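Local coordinates for lactate dehydrogenase (Eimeria maxima, PDB 6CT6), which probably catalyses the NADH-dependent interconversion of pyruvate and lactate, and binds NADH together with the substrate analogue oxamate, at residues T23-L33 and Y244-E255; K149-M158 and R263-L271. All coordinates share one frame; numbering follows the deposited sequence.

How the contacts relate
Both contacts join the Rossmann-type NAD-binding half of the chain to the C-terminal half, and both are largely buried. Contact 1 packs helix 19-31 on helix 244-259; contact 2 pairs strand 152-155 with strand 263-272 inside the mixed sheet. Their centres lie about 16 Å apart, and they meet where Met253 of 244-255 rests on Cys153, Met155 and Ser267, and Ser249 on Met158. Contact 1 is almost wholly apolar, with a charged pair at its outer end, and it borders the second subunit. Contact 2 relies on backbone hydrogen bonds and two waters, carries a lysine-tyrosine cation-pi contact at its exposed end, and reaches the nicotinamide of NADH.

Contact 1 of 2, residues T23-L33 and Y244-E255; sequences TMAFLCSLKEL and YAPGTSAILMAE
Helix 23-31 and helix 244-255 approach to 8.8 Å between axes at a signed crossing angle of -53°, joining the NAD-binding domain, just past its probable GxGxxG turn, to the C-terminal domain beside the subunit interface. Gly247, with no side chain, lets the helices come close: Thr23 CG2 packs by its CA, and Met24 CG lies 3.5 Å from Gly247 O while Met24 SD reaches the methyl of Ala250. Ile251 is the knob of the interface, set in a hole formed by Met24, Leu27, Cys28 and Lys31. Its CG1 lies 3.7 Å from Met24 CB, and its CD1 meets Cys28 SG at 3.8 Å. Leu27 crosses Thr248 at about a right angle, CD1 3.5 Å from Thr248 OG1, a hydroxyl hydrogen-bonded to Asn56 of the second subunit. Past the Schellman motif at Glu32, Leu33 CD1 comes within 4.0 Å of Glu255 CG. With CG anti to the backbone N (chi1 -178°), Glu255 extends across the bent end of Lys31 at about a right angle. Lys31 NZ and Glu255 OE2 form a long salt bridge of 3.6 Å. Dispersion and close fit thus mainly hold the helices, with the ion pair at the more exposed end, where solvent probably weakens it.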
loop_
_atom_site.group_PDB
_atom_site.type_symbol
_atom_site.label_atom_id
_atom_site.label_comp_id
_atom_site.label_asym_id
_atom_site.label_seq_id
_atom_site.Cartn_x
_atom_site.Cartn_y
_atom_site.Cartn_z
ATOM N N THR B 23 1.963 -4.700 -0.833
ATOM C CA THR B 23 1.241 -3.766 -1.688
ATOM C C THR B 23 0.189 -4.483 -2.525
ATOM O O THR B 23 -0.945 -4.006 -2.654
ATOM C CB THR B 23 2.234 -3.025 -2.590
ATOM O OG1 THR B 23 3.085 -2.199 -1.786
ATOM C CG2 THR B 23 1.517 -2.160 -3.625
ATOM N N MET B 24 0.547 -5.629 -3.106
ATOM C CA MET B 24 -0.386 -6.343 -3.972
ATOM C C MET B 24 -1.535 -6.946 -3.172
ATOM O O MET B 24 -2.679 -6.972 -3.643
ATOM C CB MET B 24 0.359 -7.421 -4.760
ATOM C CG MET B 24 1.361 -6.856 -5.766
ATOM S SD MET B 24 2.151 -8.095 -6.815
ATOM C CE MET B 24 3.044 -9.083 -5.610
ATOM N N ALA B 25 -1.256 -7.436 -1.963
ATOM C CA ALA B 25 -2.324 -7.949 -1.110
ATOM C C ALA B 25 -3.294 -6.839 -0.725
ATOM O O ALA B 25 -4.513 -7.048 -0.695
ATOM C CB ALA B 25 -1.727 -8.596 0.139
ATOM N N PHE B 26 -2.765 -5.656 -0.417
ATOM C CA PHE B 26 -3.596 -4.485 -0.160
ATOM C C PHE B 26 -4.524 -4.204 -1.338
ATOM O O PHE B 26 -5.714 -3.922 -1.152
ATOM C CB PHE B 26 -2.680 -3.292 0.125
ATOM C CG PHE B 26 -3.380 -2.064 0.645
ATOM C CD1 PHE B 26 -4.455 -2.152 1.517
ATOM C CD2 PHE B 26 -2.916 -0.807 0.292
ATOM C CE1 PHE B 26 -5.064 -1.001 1.998
ATOM C CE2 PHE B 26 -3.517 0.335 0.768
ATOM C CZ PHE B 26 -4.590 0.243 1.622
ATOM N N LEU B 27 -3.994 -4.281 -2.565
ATOM C CA LEU B 27 -4.807 -4.017 -3.749
ATOM C C LEU B 27 -5.924 -5.042 -3.901
ATOM O O LEU B 27 -7.040 -4.696 -4.310
ATOM C CB LEU B 27 -3.919 -4.005 -4.993
ATOM C CG LEU B 27 -3.050 -2.756 -5.164
ATOM C CD1 LEU B 27 -1.917 -3.032 -6.136
ATOM C CD2 LEU B 27 -3.884 -1.580 -5.643
ATOM N N CYS B 28 -5.643 -6.309 -3.595
ATOM C CA CYS B 28 -6.675 -7.338 -3.684
ATOM C C CYS B 28 -7.812 -7.052 -2.713
ATOM O O CYS B 28 -8.993 -7.175 -3.064
ATOM C CB CYS B 28 -6.064 -8.713 -3.416
ATOM S SG CYS B 28 -4.993 -9.316 -4.748
ATOM N N SER B 29 -7.473 -6.670 -1.481
ATOM C CA SER B 29 -8.486 -6.287 -0.504
ATOM C C SER B 29 -9.335 -5.131 -1.020
ATOM O O SER B 29 -10.570 -5.191 -0.999
ATOM C CB SER B 29 -7.807 -5.912 0.816
ATOM O OG SER B 29 -8.738 -5.437 1.771
ATOM N N LEU B 30 -8.685 -4.070 -1.503
ATOM C CA LEU B 30 -9.402 -2.874 -1.935
ATOM C C LEU B 30 -10.249 -3.140 -3.176
ATOM O O LEU B 30 -11.358 -2.607 -3.299
ATOM C CB LEU B 30 -8.405 -1.743 -2.206
ATOM C CG LEU B 30 -7.608 -1.194 -1.021
ATOM C CD1 LEU B 30 -6.485 -0.292 -1.516
ATOM C CD2 LEU B 30 -8.503 -0.435 -0.052
ATOM N N LYS B 31 -9.744 -3.949 -4.107
ATOM C CA LYS B 31 -10.434 -4.202 -5.366
ATOM C C LYS B 31 -11.404 -5.375 -5.299
ATOM O O LYS B 31 -12.131 -5.608 -6.271
ATOM C CB LYS B 31 -9.416 -4.465 -6.486
ATOM C CG LYS B 31 -8.541 -3.270 -6.848
ATOM C CD LYS B 31 -7.442 -3.650 -7.841
ATOM C CE LYS B 31 -7.966 -3.800 -9.265
ATOM N NZ LYS B 31 -8.365 -2.498 -9.866
ATOM N N GLU B 32 -11.448 -6.103 -4.184
ATOM C CA GLU B 32 -12.223 -7.341 -4.088
ATOM C C GLU B 32 -11.886 -8.272 -5.245
ATOM O O GLU B 32 -12.765 -8.880 -5.862
ATOM C CB GLU B 32 -13.724 -7.059 -4.053
ATOM C CG GLU B 32 -14.174 -6.186 -2.907
ATOM C CD GLU B 32 -15.664 -5.921 -2.943
ATOM O OE1 GLU B 32 -16.438 -6.892 -3.091
ATOM O OE2 GLU B 32 -16.063 -4.741 -2.843
ATOM N N LEU B 33 -10.595 -8.375 -5.553
ATOM C CA LEU B 33 -10.181 -9.161 -6.706
ATOM C C LEU B 33 -10.247 -10.654 -6.425
ATOM O O LEU B 33 -10.540 -11.441 -7.332
ATOM C CB LEU B 33 -8.768 -8.758 -7.127
ATOM C CG LEU B 33 -8.245 -9.414 -8.402
ATOM C CD1 LEU B 33 -9.172 -9.139 -9.582
ATOM C CD2 LEU B 33 -6.848 -8.912 -8.693
ATOM N N TYR B 244 5.155 0.657 -4.972
ATOM C CA TYR B 244 3.753 0.947 -5.268
ATOM C C TYR B 244 3.435 0.691 -6.737
ATOM O O TYR B 244 2.599 -0.158 -7.063
ATOM C CB TYR B 244 3.411 2.382 -4.869
ATOM C CG TYR B 244 3.338 2.555 -3.374
ATOM C CD1 TYR B 244 2.339 1.935 -2.636
ATOM C CD2 TYR B 244 4.276 3.321 -2.696
ATOM C CE1 TYR B 244 2.272 2.077 -1.268
ATOM C CE2 TYR B 244 4.216 3.471 -1.326
ATOM C CZ TYR B 244 3.213 2.847 -0.617
ATOM O OH TYR B 244 3.145 2.988 0.746
ATOM N N ALA B 245 4.093 1.413 -7.643
ATOM C CA ALA B 245 3.835 1.200 -9.064
ATOM C C ALA B 245 4.161 -0.220 -9.512
ATOM O O ALA B 245 3.409 -0.762 -10.339
ATOM C CB ALA B 245 4.612 2.230 -9.894
ATOM N N PRO B 246 5.230 -0.871 -9.036
ATOM C CA PRO B 246 5.440 -2.280 -9.415
ATOM C C PRO B 246 4.311 -3.205 -8.990
ATOM O O PRO B 246 3.920 -4.090 -9.765
ATOM C CB PRO B 246 6.759 -2.635 -8.712
ATOM C CG PRO B 246 7.473 -1.344 -8.575
ATOM C CD PRO B 246 6.416 -0.292 -8.382
ATOM N N GLY B 247 3.786 -3.043 -7.773
ATOM C CA GLY B 247 2.725 -3.923 -7.312
ATOM C C GLY B 247 1.437 -3.739 -8.093
ATOM O O GLY B 247 0.766 -4.714 -8.445
ATOM N N THR B 248 1.077 -2.488 -8.379
ATOM C CA THR B 248 -0.138 -2.218 -9.140
ATOM C C THR B 248 -0.018 -2.740 -10.567
ATOM O O THR B 248 -0.976 -3.298 -11.109
ATOM C CB THR B 248 -0.425 -0.718 -9.122
ATOM O OG1 THR B 248 -0.446 -0.252 -7.766
ATOM C CG2 THR B 248 -1.762 -0.396 -9.776
ATOM N N SER B 249 1.156 -2.584 -11.186
ATOM C CA SER B 249 1.368 -3.113 -12.531
ATOM C C SER B 249 1.125 -4.615 -12.574
ATOM O O SER B 249 0.402 -5.114 -13.447
ATOM C CB SER B 249 2.785 -2.787 -13.008
ATOM O OG SER B 249 2.980 -1.388 -13.131
ATOM N N ALA B 250 1.731 -5.356 -11.642
ATOM C CA ALA B 250 1.547 -6.803 -11.608
ATOM C C ALA B 250 0.087 -7.171 -11.392
ATOM O O ALA B 250 -0.421 -8.119 -12.005
ATOM C CB ALA B 250 2.413 -7.416 -10.508
ATOM N N ILE B 251 -0.607 -6.434 -10.522
ATOM C CA ILE B 251 -1.985 -6.786 -10.190
ATOM C C ILE B 251 -2.904 -6.548 -11.385
ATOM O O ILE B 251 -3.845 -7.315 -11.620
ATOM C CB ILE B 251 -2.441 -6.007 -8.942
ATOM C CG1 ILE B 251 -1.881 -6.664 -7.669
ATOM C CG2 ILE B 251 -3.964 -5.912 -8.862
ATOM C CD1 ILE B 251 -2.492 -8.024 -7.324
ATOM N N LEU B 252 -2.651 -5.495 -12.162
ATOM C CA LEU B 252 -3.465 -5.262 -13.352
ATOM C C LEU B 252 -3.288 -6.388 -14.361
ATOM O O LEU B 252 -4.254 -6.793 -15.019
ATOM C CB LEU B 252 -3.122 -3.908 -13.983
ATOM C CG LEU B 252 -3.521 -2.664 -13.180
ATOM C CD1 LEU B 252 -3.220 -1.389 -13.959
ATOM C CD2 LEU B 252 -4.996 -2.707 -12.781
ATOM N N MET B 253 -2.069 -6.920 -14.483
ATOM C CA MET B 253 -1.848 -8.068 -15.357
ATOM C C MET B 253 -2.636 -9.276 -14.865
ATOM O O MET B 253 -3.299 -9.963 -15.651
ATOM C CB MET B 253 -0.356 -8.393 -15.429
ATOM C CG MET B 253 0.493 -7.301 -16.069
ATOM S SD MET B 253 2.268 -7.500 -15.760
ATOM C CE MET B 253 2.581 -9.076 -16.552
ATOM N N ALA B 254 -2.585 -9.540 -13.556
ATOM C CA ALA B 254 -3.338 -10.654 -12.987
ATOM C C ALA B 254 -4.835 -10.461 -13.187
ATOM O O ALA B 254 -5.565 -11.426 -13.440
ATOM C CB ALA B 254 -3.015 -10.793 -11.502
ATOM N N GLU B 255 -5.310 -9.221 -13.058
ATOM C CA GLU B 255 -6.730 -8.945 -13.253
ATOM C C GLU B 255 -7.144 -9.223 -14.690
ATOM O O GLU B 255 -8.239 -9.738 -14.943
ATOM C CB GLU B 255 -7.029 -7.495 -12.879
ATOM C CG GLU B 255 -8.488 -7.103 -12.988
ATOM C CD GLU B 255 -8.708 -5.628 -12.726
ATOM O OE1 GLU B 255 -8.018 -4.802 -13.363
ATOM O OE2 GLU B 255 -9.559 -5.296 -11.879
#

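Contact 2 of 2, residues K149-M158 and R263-L271; sequences KHMICGMAGM and RLFVSSCYL. With NAI (1,4-dihydronicotinamide adenine dinucleotide), chain D.
In the mixed sheet that runs through both halves of the chain, strand 152-155 closes the parallel Rossmann-type part and strand 263-271 continues it antiparallel. Gly154 and Ser268 form the hydrogen-bonded pair at this junction: Gly154 N reaches Ser268 O at 2.9 Å, in the carbonyl plane and on a lone pair, while Ser268 N gives the return bond to Gly154 O, tilted 19° from the plane of the Gly154 carbonyl. Ser268 OG is hydrogen-bonded to Asp135. Beyond the pair in both directions a water bridges the backbones. One molecule donates to Lys149 O and Ile152 O and accepts from Tyr270 N; another donates to Val266 O at 2.7 Å and accepts from Ala156 N and Met158 N, tying the start of helix 157-172 to the strand. Gly157 fits against Val266, its CA 3.8 Å from Val266 CG1. Met155 and Ala156 line the cofactor pocket, Met155 CE lying 3.6 Å from the carboxamide N7N of NADH. Met158 SD meets the edge of the Phe265 ring, 3.9 Å from CD1, a Met-aromatic contact. At the exposed end Lys149, bent at chi2 (-64°), lies over one face of Tyr270, whose hydroxyl bonds to Asn279. Lys149 CE sits over the ring centre, 3.6 Å from the centroid, and Lys149 NZ lies farther out over the same face in a cation-pi contact.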
loop_
_atom_site.group_PDB
_atom_site.type_symbol
_atom_site.label_atom_id
_atom_site.label_comp_id
_atom_site.label_asym_id
_atom_site.label_seq_id
_atom_site.Cartn_x
_atom_site.Cartn_y
_atom_site.Cartn_z
ATOM N N LYS B 149 4.486 -22.216 -21.840
ATOM C CA LYS B 149 5.132 -20.927 -22.074
ATOM C C LYS B 149 4.134 -19.778 -22.061
ATOM O O LYS B 149 4.495 -18.652 -21.703
ATOM C CB LYS B 149 5.883 -20.946 -23.407
ATOM C CG LYS B 149 6.983 -21.987 -23.496
ATOM C CD LYS B 149 8.096 -21.722 -22.496
ATOM C CE LYS B 149 9.270 -22.652 -22.739
ATOM N NZ LYS B 149 8.849 -24.077 -22.685
ATOM N N HIS B 150 2.889 -20.030 -22.462
ATOM C CA HIS B 150 1.879 -18.980 -22.488
ATOM C C HIS B 150 1.206 -18.763 -21.137
ATOM O O HIS B 150 0.279 -17.947 -21.055
ATOM C CB HIS B 150 0.811 -19.296 -23.541
ATOM C CG HIS B 150 -0.038 -20.483 -23.207
ATOM N ND1 HIS B 150 0.353 -21.778 -23.471
ATOM C CD2 HIS B 150 -1.256 -20.571 -22.624
ATOM C CE1 HIS B 150 -0.588 -22.612 -23.067
ATOM N NE2 HIS B 150 -1.575 -21.906 -22.549
ATOM N N MET B 151 1.640 -19.457 -20.084
ATOM C CA MET B 151 1.069 -19.290 -18.752
ATOM C C MET B 151 2.056 -18.677 -17.765
ATOM O O MET B 151 1.850 -18.775 -16.551
ATOM C CB MET B 151 0.565 -20.630 -18.215
ATOM C CG MET B 151 -0.659 -21.171 -18.933
ATOM S SD MET B 151 -2.129 -20.129 -18.772
ATOM C CE MET B 151 -2.682 -20.520 -17.113
ATOM N N ILE B 152 3.120 -18.043 -18.253
ATOM C CA ILE B 152 4.080 -17.384 -17.375
ATOM C C ILE B 152 4.678 -16.192 -18.109
ATOM O O ILE B 152 4.923 -16.245 -19.317
ATOM C CB ILE B 152 5.175 -18.362 -16.889
ATOM C CG1 ILE B 152 6.151 -17.657 -15.941
ATOM C CG2 ILE B 152 5.927 -18.971 -18.066
ATOM C CD1 ILE B 152 6.986 -18.617 -15.110
ATOM N N CYS B 153 4.897 -15.111 -17.365
ATOM C CA CYS B 153 5.523 -13.910 -17.895
ATOM C C CYS B 153 6.165 -13.154 -16.743
ATOM O O CYS B 153 6.000 -13.503 -15.572
ATOM C CB CYS B 153 4.511 -13.017 -18.620
ATOM S SG CYS B 153 3.223 -12.351 -17.549
ATOM N N GLY B 154 6.896 -12.106 -17.089
ATOM C CA GLY B 154 7.511 -11.229 -16.106
ATOM C C GLY B 154 6.919 -9.836 -16.197
ATOM O O GLY B 154 6.659 -9.335 -17.293
ATOM N N MET B 155 6.696 -9.222 -15.039
ATOM C CA MET B 155 6.257 -7.835 -14.969
ATOM C C MET B 155 7.481 -6.933 -15.021
ATOM O O MET B 155 8.360 -7.020 -14.156
ATOM C CB MET B 155 5.460 -7.572 -13.688
ATOM C CG MET B 155 4.786 -6.187 -13.615
ATOM S SD MET B 155 5.891 -4.757 -13.515
ATOM C CE MET B 155 6.696 -4.999 -11.930
ATOM N N ALA B 156 7.542 -6.077 -16.038
ATOM C CA ALA B 156 8.501 -4.982 -16.032
ATOM C C ALA B 156 8.056 -3.867 -16.968
ATOM O O ALA B 156 8.055 -2.691 -16.587
ATOM C CB ALA B 156 9.896 -5.482 -16.417
ATOM N N GLY B 157 7.659 -4.228 -18.189
ATOM C CA GLY B 157 7.346 -3.216 -19.187
ATOM C C GLY B 157 6.222 -2.286 -18.766
ATOM O O GLY B 157 6.251 -1.089 -19.060
ATOM N N MET B 158 5.211 -2.823 -18.078
ATOM C CA MET B 158 4.118 -1.977 -17.608
ATOM C C MET B 158 4.634 -0.880 -16.686
ATOM O O MET B 158 4.201 0.275 -16.781
ATOM C CB MET B 158 3.061 -2.826 -16.898
ATOM C CG MET B 158 1.867 -2.030 -16.377
ATOM S SD MET B 158 0.983 -1.181 -17.701
ATOM C CE MET B 158 -0.448 -0.559 -16.819
ATOM N N ARG B 263 -6.306 -7.021 -22.145
ATOM C CA ARG B 263 -5.544 -5.783 -22.196
ATOM C C ARG B 263 -4.122 -6.057 -22.673
ATOM O O ARG B 263 -3.605 -7.172 -22.576
ATOM C CB ARG B 263 -5.500 -5.097 -20.829
ATOM C CG ARG B 263 -6.653 -4.148 -20.572
ATOM C CD ARG B 263 -6.454 -3.378 -19.273
ATOM N NE ARG B 263 -5.317 -2.464 -19.336
ATOM C CZ ARG B 263 -5.020 -1.578 -18.388
ATOM N NH1 ARG B 263 -5.781 -1.480 -17.307
ATOM N NH2 ARG B 263 -3.966 -0.787 -18.523
ATOM N N LEU B 264 -3.488 -5.009 -23.184
ATOM C CA LEU B 264 -2.136 -5.092 -23.716
ATOM C C LEU B 264 -1.141 -4.619 -22.664
ATOM O O LEU B 264 -1.284 -3.523 -22.112
ATOM C CB LEU B 264 -2.013 -4.252 -24.988
ATOM C CG LEU B 264 -0.704 -4.356 -25.766
ATOM C CD1 LEU B 264 -0.976 -4.125 -27.241
ATOM C CD2 LEU B 264 0.323 -3.359 -25.252
ATOM N N PHE B 265 -0.133 -5.448 -22.397
ATOM C CA PHE B 265 0.934 -5.131 -21.455
ATOM C C PHE B 265 2.269 -5.480 -22.094
ATOM O O PHE B 265 2.434 -6.587 -22.617
ATOM C CB PHE B 265 0.803 -5.920 -20.144
ATOM C CG PHE B 265 -0.494 -5.713 -19.413
ATOM C CD1 PHE B 265 -0.654 -4.649 -18.540
ATOM C CD2 PHE B 265 -1.537 -6.610 -19.566
ATOM C CE1 PHE B 265 -1.843 -4.474 -17.854
ATOM C CE2 PHE B 265 -2.727 -6.441 -18.882
ATOM C CZ PHE B 265 -2.880 -5.374 -18.027
ATOM N N VAL B 266 3.223 -4.555 -22.042
ATOM C CA VAL B 266 4.608 -4.931 -22.314
ATOM C C VAL B 266 5.072 -5.799 -21.148
ATOM O O VAL B 266 5.172 -5.324 -20.014
ATOM C CB VAL B 266 5.514 -3.707 -22.494
ATOM C CG1 VAL B 266 6.941 -4.154 -22.802
ATOM C CG2 VAL B 266 4.986 -2.802 -23.598
ATOM N N SER B 267 5.334 -7.075 -21.420
ATOM C CA SER B 267 5.700 -8.036 -20.391
ATOM C C SER B 267 6.826 -8.914 -20.920
ATOM O O SER B 267 6.999 -9.076 -22.131
ATOM C CB SER B 267 4.500 -8.902 -19.979
ATOM O OG SER B 267 3.359 -8.104 -19.707
ATOM N N SER B 268 7.595 -9.482 -19.996
ATOM C CA SER B 268 8.660 -10.406 -20.370
ATOM C C SER B 268 8.042 -11.742 -20.770
ATOM O O SER B 268 7.507 -12.465 -19.924
ATOM C CB SER B 268 9.646 -10.571 -19.216
ATOM O OG SER B 268 10.745 -11.376 -19.602
ATOM N N CYS B 269 8.113 -12.066 -22.060
ATOM C CA CYS B 269 7.471 -13.246 -22.618
ATOM C C CYS B 269 8.501 -14.158 -23.267
ATOM O O CYS B 269 9.510 -13.696 -23.809
ATOM C CB CYS B 269 6.425 -12.868 -23.676
ATOM S SG CYS B 269 5.016 -11.947 -23.061
ATOM N N TYR B 270 8.222 -15.460 -23.229
ATOM C CA TYR B 270 9.058 -16.432 -23.924
ATOM C C TYR B 270 8.901 -16.263 -25.432
ATOM O O TYR B 270 7.791 -16.365 -25.964
ATOM C CB TYR B 270 8.684 -17.851 -23.509
ATOM C CG TYR B 270 9.482 -18.909 -24.231
ATOM C CD1 TYR B 270 10.731 -19.301 -23.768
ATOM C CD2 TYR B 270 8.989 -19.512 -25.379
ATOM C CE1 TYR B 270 11.466 -20.266 -24.431
ATOM C CE2 TYR B 270 9.715 -20.476 -26.049
ATOM C CZ TYR B 270 10.953 -20.850 -25.571
ATOM O OH TYR B 270 11.673 -21.812 -26.241
ATOM N N LEU B 271 10.013 -16.013 -26.119
ATOM C CA LEU B 271 10.029 -15.806 -27.560
ATOM C C LEU B 271 10.914 -16.850 -28.225
ATOM O O LEU B 271 11.989 -17.180 -27.715
ATOM C CB LEU B 271 10.550 -14.411 -27.908
ATOM C CG LEU B 271 9.841 -13.230 -27.252
ATOM C CD1 LEU B 271 10.611 -11.950 -27.529
ATOM C CD2 LEU B 271 8.411 -13.128 -27.747
HETATM P PA NAI D . 11.529 -7.534 -0.207
HETATM O O1A NAI D . 12.878 -7.937 0.345
HETATM O O2A NAI D . 10.717 -6.477 0.505
HETATM O O5B NAI D . 10.637 -8.867 -0.302
HETATM C C5B NAI D . 11.208 -10.100 -0.730
HETATM C C4B NAI D . 10.628 -11.204 0.138
HETATM O O4B NAI D . 10.884 -12.498 -0.411
HETATM C C3B NAI D . 11.227 -11.202 1.541
HETATM O O3B NAI D . 10.193 -10.963 2.498
HETATM C C2B NAI D . 11.829 -12.584 1.710
HETATM O O2B NAI D . 11.681 -13.099 3.034
HETATM C C1B NAI D . 11.014 -13.374 0.703
HETATM N N9A NAI D . 11.584 -14.681 0.311
HETATM C C8A NAI D . 12.871 -15.080 0.259
HETATM N N7A NAI D . 12.941 -16.376 -0.152
HETATM C C5A NAI D . 11.684 -16.811 -0.357
HETATM C C6A NAI D . 11.024 -18.058 -0.792
HETATM N N6A NAI D . 11.744 -19.155 -1.105
HETATM N N1A NAI D . 9.673 -18.068 -0.870
HETATM C C2A NAI D . 8.928 -16.988 -0.566
HETATM N N3A NAI D . 9.464 -15.827 -0.164
HETATM C C4A NAI D . 10.802 -15.687 -0.046
HETATM O O3 NAI D . 11.727 -7.104 -1.753
HETATM P PN NAI D . 10.647 -6.300 -2.650
HETATM O O1N NAI D . 10.868 -4.819 -2.456
HETATM O O2N NAI D . 9.277 -6.897 -2.425
HETATM O O5D NAI D . 11.153 -6.680 -4.132
HETATM C C5D NAI D . 11.096 -8.037 -4.556
HETATM C C4D NAI D . 11.768 -8.239 -5.907
HETATM O O4D NAI D . 11.133 -7.454 -6.925
HETATM C C3D NAI D . 13.227 -7.813 -5.870
HETATM O O3D NAI D . 14.011 -8.795 -6.552
HETATM C C2D NAI D . 13.244 -6.501 -6.618
HETATM O O2D NAI D . 14.507 -6.207 -7.215
HETATM C C1D NAI D . 12.156 -6.761 -7.646
HETATM N N1N NAI D . 11.619 -5.587 -8.346
HETATM C C2N NAI D . 11.272 -5.799 -9.617
HETATM C C3N NAI D . 10.739 -4.812 -10.416
HETATM C C7N NAI D . 10.399 -5.175 -11.831
HETATM O O7N NAI D . 10.358 -6.354 -12.146
HETATM N N7N NAI D . 10.166 -4.216 -12.718
HETATM C C4N NAI D . 10.510 -3.422 -9.885
HETATM C C5N NAI D . 10.926 -3.308 -8.489
HETATM C C6N NAI D . 11.450 -4.386 -7.777
HETATM O O HOH W 1 5.890 -16.317 -21.821
HETATM O O HOH W 2 4.865 -5.768 -17.366
#